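Local coordinates for protein lactate dehydrogenase, adjacent gene encodes predicted malate dehydrogenase (Cryptosporidium parvum, PDB 4ND2) that probably interconverts (S)-lactate and pyruvate with NAD(+)/NADH as cofactor, as an L-lactate dehydrogenase of the LDH/MDH superfamily, at residues S91-A105 with T121-S135. Residues are numbered along the deposited sequence; the frame is centred on the assembly and turned at random.
Sequences SELLFGNARILDSVA and TNPLDVMVSHFQKVS. With A3D (3-acetylpyridine adenine dinucleotide), chain C; PYR (pyruvic acid), chain D.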
ATOM      1  N   SER A  91     -19.334 -31.553   3.122  1.00 29.66           N
ATOM      2  CA  SER A  91     -19.141 -32.819   2.410  1.00 29.47           C
ATOM      3  C   SER A  91     -20.287 -33.177   1.454  1.00 29.00           C
ATOM      4  O   SER A  91     -20.156 -34.103   0.659  1.00 28.75           O
ATOM      5  CB  SER A  91     -18.932 -33.958   3.410  1.00 29.55           C
ATOM      6  OG  SER A  91     -20.096 -34.163   4.191  1.00 30.12           O
ATOM      7  N   GLU A  92     -21.399 -32.450   1.528  1.00 29.18           N
ATOM      8  CA  GLU A  92     -22.515 -32.634   0.593  1.00 29.69           C
ATOM      9  C   GLU A  92     -22.094 -32.424  -0.867  1.00 29.52           C
ATOM     10  O   GLU A  92     -22.706 -32.981  -1.776  1.00 29.42           O
ATOM     11  CB  GLU A  92     -23.660 -31.682   0.934  1.00 30.20           C
ATOM     12  CG  GLU A  92     -24.361 -31.998   2.247  1.00 30.88           C
ATOM     13  CD  GLU A  92     -25.224 -30.854   2.745  1.00 31.30           C
ATOM     14  OE1 GLU A  92     -25.454 -30.779   3.971  1.00 31.21           O
ATOM     15  OE2 GLU A  92     -25.670 -30.026   1.917  1.00 31.23           O
ATOM     16  N   LEU A  93     -21.051 -31.623  -1.078  1.00 28.82           N
ATOM     17  CA  LEU A  93     -20.536 -31.333  -2.416  1.00 28.65           C
ATOM     18  C   LEU A  93     -19.495 -32.348  -2.899  1.00 27.77           C
ATOM     19  O   LEU A  93     -18.956 -32.198  -3.997  1.00 27.54           O
ATOM     20  CB  LEU A  93     -19.907 -29.933  -2.436  1.00 29.06           C
ATOM     21  CG  LEU A  93     -20.754 -28.775  -1.901  1.00 29.34           C
ATOM     22  CD1 LEU A  93     -19.938 -27.489  -1.867  1.00 29.48           C
ATOM     23  CD2 LEU A  93     -22.012 -28.597  -2.739  1.00 29.36           C
ATOM     24  N   LEU A  94     -19.223 -33.374  -2.091  1.00 26.81           N
ATOM     25  CA  LEU A  94     -18.122 -34.310  -2.335  1.00 26.65           C
ATOM     26  C   LEU A  94     -18.102 -34.914  -3.742  1.00 26.23           C
ATOM     27  O   LEU A  94     -17.117 -34.771  -4.465  1.00 25.71           O
ATOM     28  CB  LEU A  94     -18.164 -35.447  -1.305  1.00 26.87           C
ATOM     29  CG  LEU A  94     -17.110 -36.551  -1.414  1.00 27.21           C
ATOM     30  CD1 LEU A  94     -15.718 -35.989  -1.180  1.00 27.36           C
ATOM     31  CD2 LEU A  94     -17.417 -37.664  -0.424  1.00 27.51           C
ATOM     32  N   PHE A  95     -19.184 -35.591  -4.119  1.00 25.83           N
ATOM     33  CA  PHE A  95     -19.195 -36.384  -5.351  1.00 25.73           C
ATOM     34  C   PHE A  95     -19.088 -35.511  -6.599  1.00 24.82           C
ATOM     35  O   PHE A  95     -18.313 -35.810  -7.505  1.00 24.76           O
ATOM     36  CB  PHE A  95     -20.448 -37.268  -5.426  1.00 26.39           C
ATOM     37  CG  PHE A  95     -20.557 -38.274  -4.306  1.00 27.22           C
ATOM     38  CD1 PHE A  95     -21.715 -38.365  -3.546  1.00 28.02           C
ATOM     39  CD2 PHE A  95     -19.501 -39.130  -4.010  1.00 27.61           C
ATOM     40  CE1 PHE A  95     -21.819 -39.287  -2.515  1.00 28.38           C
ATOM     41  CE2 PHE A  95     -19.601 -40.055  -2.982  1.00 28.02           C
ATOM     42  CZ  PHE A  95     -20.760 -40.133  -2.234  1.00 28.08           C
ATOM     43  N   GLY A  96     -19.861 -34.430  -6.634  1.00 24.25           N
ATOM     44  CA  GLY A  96     -19.856 -33.519  -7.773  1.00 24.20           C
ATOM     45  C   GLY A  96     -18.541 -32.781  -7.954  1.00 23.97           C
ATOM     46  O   GLY A  96     -18.030 -32.676  -9.068  1.00 23.42           O
ATOM     47  N   ASN A  97     -17.979 -32.272  -6.863  1.00 23.63           N
ATOM     48  CA  ASN A  97     -16.745 -31.488  -6.955  1.00 23.49           C
ATOM     49  C   ASN A  97     -15.507 -32.334  -7.222  1.00 23.63           C
ATOM     50  O   ASN A  97     -14.569 -31.866  -7.867  1.00 23.73           O
ATOM     51  CB  ASN A  97     -16.563 -30.617  -5.711  1.00 23.39           C
ATOM     52  CG  ASN A  97     -17.560 -29.472  -5.662  1.00 23.21           C
ATOM     53  OD1 ASN A  97     -18.270 -29.209  -6.635  1.00 23.17           O
ATOM     54  ND2 ASN A  97     -17.615 -28.785  -4.532  1.00 23.08           N
ATOM     55  N   ALA A  98     -15.508 -33.579  -6.754  1.00 23.56           N
ATOM     56  CA  ALA A  98     -14.445 -34.520  -7.108  1.00 23.78           C
ATOM     57  C   ALA A  98     -14.355 -34.676  -8.627  1.00 24.15           C
ATOM     58  O   ALA A  98     -13.260 -34.690  -9.194  1.00 23.78           O
ATOM     59  CB  ALA A  98     -14.689 -35.868  -6.456  1.00 24.05           C
ATOM     60  N   ARG A  99     -15.512 -34.783  -9.275  1.00 24.51           N
ATOM     61  CA  ARG A  99     -15.585 -34.909 -10.729  1.00 25.12           C
ATOM     62  C   ARG A  99     -15.101 -33.646 -11.444  1.00 24.11           C
ATOM     63  O   ARG A  99     -14.409 -33.732 -12.455  1.00 23.63           O
ATOM     64  CB  ARG A  99     -17.015 -35.251 -11.162  1.00 26.38           C
ATOM     65  CG  ARG A  99     -17.480 -36.641 -10.737  1.00 27.86           C
ATOM     66  CD  ARG A  99     -16.662 -37.737 -11.405  1.00 29.32           C
ATOM     67  NE  ARG A  99     -16.610 -37.540 -12.856  1.00 31.40           N
ATOM     68  CZ  ARG A  99     -15.604 -37.904 -13.653  1.00 32.76           C
ATOM     69  NH1 ARG A  99     -14.515 -38.501 -13.172  1.00 33.17           N
ATOM     70  NH2 ARG A  99     -15.687 -37.661 -14.958  1.00 33.51           N
ATOM     71  N   ILE A 100     -15.453 -32.478 -10.917  1.00 23.32           N
ATOM     72  CA  ILE A 100     -14.947 -31.219 -11.468  1.00 22.92           C
ATOM     73  C   ILE A 100     -13.422 -31.192 -11.409  1.00 23.05           C
ATOM     74  O   ILE A 100     -12.765 -30.864 -12.399  1.00 22.56           O
ATOM     75  CB  ILE A 100     -15.528 -29.990 -10.734  1.00 22.55           C
ATOM     76  CG1 ILE A 100     -17.007 -29.824 -11.090  1.00 22.34           C
ATOM     77  CG2 ILE A 100     -14.760 -28.722 -11.100  1.00 22.58           C
ATOM     78  CD1 ILE A 100     -17.737 -28.804 -10.244  1.00 22.23           C
ATOM     79  N   LEU A 101     -12.865 -31.554 -10.256  1.00 23.37           N
ATOM     80  CA  LEU A 101     -11.412 -31.519 -10.064  1.00 24.17           C
ATOM     81  C   LEU A 101     -10.649 -32.497 -10.961  1.00 24.29           C
ATOM     82  O   LEU A 101      -9.494 -32.239 -11.297  1.00 24.19           O
ATOM     83  CB  LEU A 101     -11.043 -31.726  -8.588  1.00 24.52           C
ATOM     84  CG  LEU A 101     -10.917 -30.441  -7.758  1.00 25.01           C
ATOM     85  CD1 LEU A 101     -12.122 -29.520  -7.898  1.00 25.25           C
ATOM     86  CD2 LEU A 101     -10.688 -30.786  -6.296  1.00 25.47           C
ATOM     87  N   ASP A 102     -11.291 -33.597 -11.359  1.00 24.86           N
ATOM     88  CA  ASP A 102     -10.711 -34.502 -12.362  1.00 25.14           C
ATOM     89  C   ASP A 102     -10.419 -33.737 -13.648  1.00 24.91           C
ATOM     90  O   ASP A 102      -9.335 -33.858 -14.217  1.00 25.29           O
ATOM     91  CB  ASP A 102     -11.656 -35.667 -12.688  1.00 25.46           C
ATOM     92  CG  ASP A 102     -11.864 -36.608 -11.521  1.00 25.84           C
ATOM     93  OD1 ASP A 102     -12.929 -37.257 -11.476  1.00 26.04           O
ATOM     94  OD2 ASP A 102     -10.976 -36.709 -10.650  1.00 26.36           O
ATOM     95  N   SER A 103     -11.395 -32.952 -14.096  1.00 24.76           N
ATOM     96  CA  SER A 103     -11.253 -32.148 -15.308  1.00 24.87           C
ATOM     97  C   SER A 103     -10.213 -31.038 -15.127  1.00 24.77           C
ATOM     98  O   SER A 103      -9.371 -30.825 -16.000  1.00 24.79           O
ATOM     99  CB  SER A 103     -12.605 -31.550 -15.710  1.00 25.10           C
ATOM    100  OG  SER A 103     -12.505 -30.816 -16.916  1.00 25.51           O
ATOM    101  N   VAL A 104     -10.261 -30.346 -13.990  1.00 24.42           N
ATOM    102  CA  VAL A 104      -9.293 -29.280 -13.705  1.00 24.30           C
ATOM    103  C   VAL A 104      -7.867 -29.833 -13.690  1.00 24.42           C
ATOM    104  O   VAL A 104      -6.943 -29.199 -14.201  1.00 23.97           O
ATOM    105  CB  VAL A 104      -9.586 -28.562 -12.365  1.00 23.90           C
ATOM    106  CG1 VAL A 104      -8.519 -27.516 -12.066  1.00 23.93           C
ATOM    107  CG2 VAL A 104     -10.958 -27.902 -12.393  1.00 24.02           C
ATOM    108  N   ALA A 105      -7.699 -31.019 -13.111  1.00 24.98           N
ATOM    109  CA  ALA A 105      -6.392 -31.675 -13.040  1.00 25.74           C
ATOM    110  C   ALA A 105      -5.801 -31.944 -14.422  1.00 26.39           C
ATOM    111  O   ALA A 105      -4.593 -31.815 -14.612  1.00 25.93           O
ATOM    112  CB  ALA A 105      -6.497 -32.971 -12.257  1.00 25.72           C
ATOM    113  N   THR A 121     -12.184 -25.271  -3.374  1.00 19.94           N
ATOM    114  CA  THR A 121     -13.359 -26.139  -3.531  1.00 20.11           C
ATOM    115  C   THR A 121     -13.584 -27.078  -2.343  1.00 20.12           C
ATOM    116  O   THR A 121     -12.663 -27.779  -1.923  1.00 20.18           O
ATOM    117  CB  THR A 121     -13.215 -26.997  -4.806  1.00 20.27           C
ATOM    118  OG1 THR A 121     -12.923 -26.147  -5.923  1.00 20.13           O
ATOM    119  CG2 THR A 121     -14.488 -27.785  -5.085  1.00 20.42           C
ATOM    120  N   ASN A 122     -14.810 -27.080  -1.815  1.00 20.22           N
ATOM    121  CA  ASN A 122     -15.186 -27.950  -0.691  1.00 20.31           C
ATOM    122  C   ASN A 122     -15.689 -29.318  -1.157  1.00 20.63           C
ATOM    123  O   ASN A 122     -16.179 -29.442  -2.285  1.00 20.96           O
ATOM    124  CB  ASN A 122     -16.267 -27.292   0.176  1.00 20.16           C
ATOM    125  CG  ASN A 122     -15.694 -26.496   1.336  1.00 20.05           C
ATOM    126  OD1 ASN A 122     -14.731 -26.917   1.977  1.00 19.87           O
ATOM    127  ND2 ASN A 122     -16.304 -25.351   1.627  1.00 19.78           N
ATOM    128  N   PRO A 123     -15.576 -30.349  -0.294  1.00 20.67           N
ATOM    129  CA  PRO A 123     -14.972 -30.351   1.047  1.00 20.64           C
ATOM    130  C   PRO A 123     -13.445 -30.289   0.980  1.00 20.60           C
ATOM    131  O   PRO A 123     -12.803 -31.200   0.456  1.00 20.49           O
ATOM    132  CB  PRO A 123     -15.442 -31.678   1.646  1.00 20.73           C
ATOM    133  CG  PRO A 123     -15.655 -32.562   0.471  1.00 20.75           C
ATOM    134  CD  PRO A 123     -16.133 -31.671  -0.640  1.00 20.69           C
ATOM    135  N   LEU A 124     -12.889 -29.218   1.539  1.00 20.70           N
ATOM    136  CA  LEU A 124     -11.523 -28.768   1.244  1.00 20.75           C
ATOM    137  C   LEU A 124     -10.424 -29.835   1.309  1.00 20.96           C
ATOM    138  O   LEU A 124      -9.735 -30.079   0.317  1.00 20.65           O
ATOM    139  CB  LEU A 124     -11.170 -27.598   2.173  1.00 20.75           C
ATOM    140  CG  LEU A 124      -9.868 -26.822   1.943  1.00 20.65           C
ATOM    141  CD1 LEU A 124      -8.654 -27.513   2.554  1.00 20.63           C
ATOM    142  CD2 LEU A 124      -9.649 -26.535   0.466  1.00 20.81           C
ATOM    143  N   ASP A 125     -10.252 -30.457   2.470  1.00 21.47           N
ATOM    144  CA  ASP A 125      -9.112 -31.358   2.687  1.00 21.90           C
ATOM    145  C   ASP A 125      -9.147 -32.580   1.773  1.00 22.33           C
ATOM    146  O   ASP A 125      -8.111 -33.005   1.257  1.00 22.88           O
ATOM    147  CB  ASP A 125      -9.047 -31.797   4.151  1.00 21.86           C
ATOM    148  CG  ASP A 125      -8.915 -30.625   5.096  1.00 21.65           C
ATOM    149  OD1 ASP A 125      -7.777 -30.176   5.345  1.00 21.74           O
ATOM    150  OD2 ASP A 125      -9.957 -30.147   5.582  1.00 21.90           O
ATOM    151  N   VAL A 126     -10.339 -33.128   1.564  1.00 22.92           N
ATOM    152  CA  VAL A 126     -10.510 -34.287   0.686  1.00 23.16           C
ATOM    153  C   VAL A 126     -10.333 -33.890  -0.781  1.00 22.89           C
ATOM    154  O   VAL A 126      -9.752 -34.645  -1.560  1.00 23.02           O
ATOM    155  CB  VAL A 126     -11.881 -34.967   0.901  1.00 23.52           C
ATOM    156  CG1 VAL A 126     -12.024 -36.190   0.005  1.00 23.63           C
ATOM    157  CG2 VAL A 126     -12.045 -35.356   2.364  1.00 24.03           C
ATOM    158  N   MET A 127     -10.817 -32.705  -1.150  1.00 22.97           N
ATOM    159  CA  MET A 127     -10.640 -32.199  -2.514  1.00 22.99           C
ATOM    160  C   MET A 127      -9.164 -31.971  -2.845  1.00 22.85           C
ATOM    161  O   MET A 127      -8.726 -32.280  -3.952  1.00 23.07           O
ATOM    162  CB  MET A 127     -11.437 -30.909  -2.734  1.00 23.05           C
ATOM    163  CG  MET A 127     -12.953 -31.079  -2.769  1.00 23.43           C
ATOM    164  SD  MET A 127     -13.589 -32.129  -4.100  1.00 23.59           S
ATOM    165  CE  MET A 127     -13.646 -33.730  -3.298  1.00 23.88           C
ATOM    166  N   VAL A 128      -8.401 -31.444  -1.886  1.00 22.57           N
ATOM    167  CA  VAL A 128      -6.960 -31.232  -2.070  1.00 22.45           C
ATOM    168  C   VAL A 128      -6.256 -32.557  -2.349  1.00 22.42           C
ATOM    169  O   VAL A 128      -5.467 -32.665  -3.289  1.00 21.70           O
ATOM    170  CB  VAL A 128      -6.299 -30.579  -0.832  1.00 22.54           C
ATOM    171  CG1 VAL A 128      -4.781 -30.532  -0.989  1.00 22.81           C
ATOM    172  CG2 VAL A 128      -6.842 -29.179  -0.601  1.00 22.61           C
ATOM    173  N   SER A 129      -6.542 -33.551  -1.509  1.00 22.89           N
ATOM    174  CA  SER A 129      -5.964 -34.886  -1.642  1.00 23.49           C
ATOM    175  C   SER A 129      -6.341 -35.507  -2.984  1.00 23.43           C
ATOM    176  O   SER A 129      -5.496 -36.080  -3.673  1.00 23.69           O
ATOM    177  CB  SER A 129      -6.451 -35.786  -0.504  1.00 23.82           C
ATOM    178  OG  SER A 129      -5.807 -37.045  -0.543  1.00 24.94           O
ATOM    179  N   HIS A 130      -7.613 -35.381  -3.346  1.00 23.92           N
ATOM    180  CA  HIS A 130      -8.105 -35.879  -4.624  1.00 24.28           C
ATOM    181  C   HIS A 130      -7.370 -35.235  -5.797  1.00 24.32           C
ATOM    182  O   HIS A 130      -6.930 -35.934  -6.708  1.00 24.36           O
ATOM    183  CB  HIS A 130      -9.611 -35.639  -4.751  1.00 24.65           C
ATOM    184  CG  HIS A 130     -10.205 -36.221  -5.995  1.00 25.14           C
ATOM    185  ND1 HIS A 130     -10.258 -37.579  -6.227  1.00 25.69           N
ATOM    186  CD2 HIS A 130     -10.760 -35.631  -7.079  1.00 25.38           C
ATOM    187  CE1 HIS A 130     -10.824 -37.801  -7.399  1.00 25.82           C
ATOM    188  NE2 HIS A 130     -11.139 -36.636  -7.937  1.00 25.81           N
ATOM    189  N   PHE A 131      -7.225 -33.910  -5.770  1.00 24.41           N
ATOM    190  CA  PHE A 131      -6.539 -33.204  -6.855  1.00 24.11           C
ATOM    191  C   PHE A 131      -5.081 -33.630  -7.000  1.00 24.83           C
ATOM    192  O   PHE A 131      -4.595 -33.805  -8.118  1.00 24.80           O
ATOM    193  CB  PHE A 131      -6.597 -31.686  -6.680  1.00 23.77           C
ATOM    194  CG  PHE A 131      -5.976 -30.941  -7.825  1.00 23.37           C
ATOM    195  CD1 PHE A 131      -6.732 -30.603  -8.940  1.00 23.27           C
ATOM    196  CD2 PHE A 131      -4.626 -30.621  -7.813  1.00 23.00           C
ATOM    197  CE1 PHE A 131      -6.157 -29.938 -10.008  1.00 23.09           C
ATOM    198  CE2 PHE A 131      -4.045 -29.958  -8.879  1.00 23.10           C
ATOM    199  CZ  PHE A 131      -4.813 -29.615  -9.979  1.00 23.24           C
ATOM    200  N   GLN A 132      -4.381 -33.771  -5.880  1.00 25.53           N
ATOM    201  CA  GLN A 132      -2.981 -34.184  -5.913  1.00 26.27           C
ATOM    202  C   GLN A 132      -2.846 -35.577  -6.528  1.00 27.16           C
ATOM    203  O   GLN A 132      -1.958 -35.814  -7.347  1.00 26.90           O
ATOM    204  CB  GLN A 132      -2.367 -34.152  -4.508  1.00 26.56           C
ATOM    205  CG  GLN A 132      -0.851 -34.320  -4.483  1.00 26.65           C
ATOM    206  CD  GLN A 132      -0.400 -35.764  -4.621  1.00 26.92           C
ATOM    207  OE1 GLN A 132      -1.066 -36.682  -4.148  1.00 27.71           O
ATOM    208  NE2 GLN A 132       0.737 -35.969  -5.272  1.00 27.00           N
ATOM    209  N   LYS A 133      -3.739 -36.484  -6.138  1.00 28.53           N
ATOM    210  CA  LYS A 133      -3.715 -37.857  -6.638  1.00 29.91           C
ATOM    211  C   LYS A 133      -3.932 -37.914  -8.152  1.00 29.48           C
ATOM    212  O   LYS A 133      -3.149 -38.539  -8.865  1.00 29.79           O
ATOM    213  CB  LYS A 133      -4.766 -38.715  -5.923  1.00 31.56           C
ATOM    214  CG  LYS A 133      -4.612 -40.209  -6.174  1.00 33.50           C
ATOM    215  CD  LYS A 133      -5.682 -41.017  -5.459  1.00 35.00           C
ATOM    216  CE  LYS A 133      -5.522 -42.504  -5.739  1.00 36.13           C
ATOM    217  NZ  LYS A 133      -6.613 -43.317  -5.130  1.00 36.95           N
ATOM    218  N   VAL A 134      -4.982 -37.253  -8.636  1.00 28.76           N
ATOM    219  CA  VAL A 134      -5.340 -37.324 -10.059  1.00 28.54           C
ATOM    220  C   VAL A 134      -4.433 -36.470 -10.955  1.00 28.46           C
ATOM    221  O   VAL A 134      -4.177 -36.840 -12.100  1.00 28.31           O
ATOM    222  CB  VAL A 134      -6.831 -36.983 -10.316  1.00 28.44           C
ATOM    223  CG1 VAL A 134      -7.733 -37.900  -9.503  1.00 28.47           C
ATOM    224  CG2 VAL A 134      -7.138 -35.523 -10.015  1.00 28.71           C
ATOM    225  N   SER A 135      -3.946 -35.342 -10.437  1.00 28.02           N
ATOM    226  CA  SER A 135      -3.050 -34.467 -11.203  1.00 27.90           C
ATOM    227  C   SER A 135      -1.626 -35.021 -11.279  1.00 28.03           C
ATOM    228  O   SER A 135      -0.946 -34.864 -12.294  1.00 28.08           O
ATOM    229  CB  SER A 135      -3.016 -33.055 -10.604  1.00 27.86           C
ATOM    230  OG  SER A 135      -2.315 -33.030  -9.369  1.00 27.52           O
TER
HETATM  231  PA  A3D C 401     -19.993 -20.084  -6.941  1.00 18.76           P
HETATM  232  O1A A3D C 401     -20.258 -18.612  -6.786  1.00 18.38           O
HETATM  233  O2A A3D C 401     -21.143 -21.018  -7.211  1.00 18.66           O
HETATM  234  O5B A3D C 401     -18.909 -20.282  -8.104  1.00 19.04           O
HETATM  235  C5B A3D C 401     -18.570 -21.562  -8.626  1.00 19.41           C
HETATM  236  C4B A3D C 401     -18.115 -21.361 -10.063  1.00 19.75           C
HETATM  237  O4B A3D C 401     -17.521 -22.561 -10.560  1.00 20.06           O
HETATM  238  C3B A3D C 401     -19.271 -21.010 -10.999  1.00 20.03           C
HETATM  239  O3B A3D C 401     -19.046 -19.751 -11.643  1.00 20.06           O
HETATM  240  C2B A3D C 401     -19.310 -22.148 -12.002  1.00 20.08           C
HETATM  241  O2B A3D C 401     -19.657 -21.744 -13.329  1.00 20.41           O
HETATM  242  C1B A3D C 401     -17.893 -22.686 -11.931  1.00 20.08           C
HETATM  243  N9A A3D C 401     -17.765 -24.076 -12.413  1.00 19.99           N
HETATM  244  C8A A3D C 401     -18.641 -25.090 -12.274  1.00 19.97           C
HETATM  245  N7A A3D C 401     -18.156 -26.213 -12.861  1.00 20.10           N
HETATM  246  C5A A3D C 401     -16.958 -25.915 -13.387  1.00 20.08           C
HETATM  247  C6A A3D C 401     -15.910 -26.632 -14.140  1.00 20.25           C
HETATM  248  N6A A3D C 401     -16.056 -27.941 -14.464  1.00 20.58           N
HETATM  249  N1A A3D C 401     -14.804 -25.935 -14.492  1.00 20.31           N
HETATM  250  C2A A3D C 401     -14.635 -24.633 -14.182  1.00 20.28           C
HETATM  251  N3A A3D C 401     -15.551 -23.924 -13.499  1.00 19.97           N
HETATM  252  C4A A3D C 401     -16.705 -24.502 -13.085  1.00 19.97           C
HETATM  253  O3  A3D C 401     -19.220 -20.674  -5.651  1.00 18.57           O
HETATM  254  PN  A3D C 401     -18.242 -19.823  -4.683  1.00 18.20           P
HETATM  255  O1N A3D C 401     -19.087 -19.053  -3.709  1.00 17.85           O
HETATM  256  O2N A3D C 401     -17.211 -19.099  -5.505  1.00 17.94           O
HETATM  257  O5D A3D C 401     -17.493 -21.011  -3.903  1.00 17.91           O
HETATM  258  C5D A3D C 401     -16.626 -21.877  -4.628  1.00 18.35           C
HETATM  259  C4D A3D C 401     -16.196 -23.075  -3.790  1.00 18.80           C
HETATM  260  O4D A3D C 401     -15.393 -22.637  -2.687  1.00 19.13           O
HETATM  261  C3D A3D C 401     -17.364 -23.855  -3.192  1.00 18.92           C
HETATM  262  O3D A3D C 401     -17.126 -25.256  -3.326  1.00 18.87           O
HETATM  263  C2D A3D C 401     -17.356 -23.482  -1.728  1.00 19.07           C
HETATM  264  O2D A3D C 401     -17.873 -24.502  -0.868  1.00 19.12           O
HETATM  265  C1D A3D C 401     -15.871 -23.264  -1.496  1.00 19.13           C
HETATM  266  N1N A3D C 401     -15.565 -22.461  -0.314  1.00 19.27           N
HETATM  267  C2N A3D C 401     -14.619 -22.909   0.524  1.00 19.36           C
HETATM  268  C3N A3D C 401     -14.282 -22.194   1.665  1.00 19.55           C
HETATM  269  C7N A3D C 401     -13.223 -22.693   2.600  1.00 19.80           C
HETATM  270  O7N A3D C 401     -13.015 -22.064   3.617  1.00 20.53           O
HETATM  271  C8N A3D C 401     -12.437 -23.926   2.275  1.00 19.66           C
HETATM  272  C4N A3D C 401     -14.935 -20.998   1.929  1.00 19.64           C
HETATM  273  C5N A3D C 401     -15.908 -20.551   1.047  1.00 19.52           C
HETATM  274  C6N A3D C 401     -16.208 -21.309  -0.076  1.00 19.46           C
HETATM  275  C   PYR D 402     -16.312 -21.545   5.200  1.00 20.42           C
HETATM  276  O   PYR D 402     -16.799 -20.391   5.179  1.00 20.14           O
HETATM  277  OXT PYR D 402     -15.559 -21.909   6.130  1.00 20.09           O
HETATM  278  CA  PYR D 402     -16.639 -22.495   4.134  1.00 20.60           C
HETATM  279  O3  PYR D 402     -15.992 -23.525   4.023  1.00 20.23           O
HETATM  280  CB  PYR D 402     -17.767 -22.190   3.194  1.00 21.25           C
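The imidazole of His130 lies between Ala98 CB on one face, 3.8 Å above the ring plane, and Val134 CG1 on the other, while Asp102 OD2 and Leu101 CB come to its edge. His130 NE2 donates to Asp102 OD2 (2.7 Å) on the syn side but well out of the carboxylate plane, in a bent bond (133°), and makes a weak bond to Ala98 O. A salt bridge from Arg99 NH1 holds OD1 of the same carboxylate. With CG anti to the backbone N, Phe131 brings CE1 obliquely to Ala105 CA at 3.5 Å, and Ser135 CB sits over one face of the phenyl ring. Midway, the folded chain of Met127 fills a hole among Leu94, Asn97, Ala98 and Leu101, with SD against Ala98 N and CE against Leu94 CD1. Asn97 ND2 donates a nearly straight hydrogen bond to Asn122 O (2.7 Å, 172°), in the carbonyl plane, just before the cis peptide to Pro123. Asn122 OD1 accepts from Leu124 N in an Asx turn, which probably helps to set the amide so that ND2 donates to both ribose O2D, next to the acetylpyridine ring, and pyruvate O3 (3.0 Å). Leu93 and Asn97 lie beside the same ribose. Helices 94-105 and 124-135 pack side by side at -38° in the Rossmann-type NAD-binding domain.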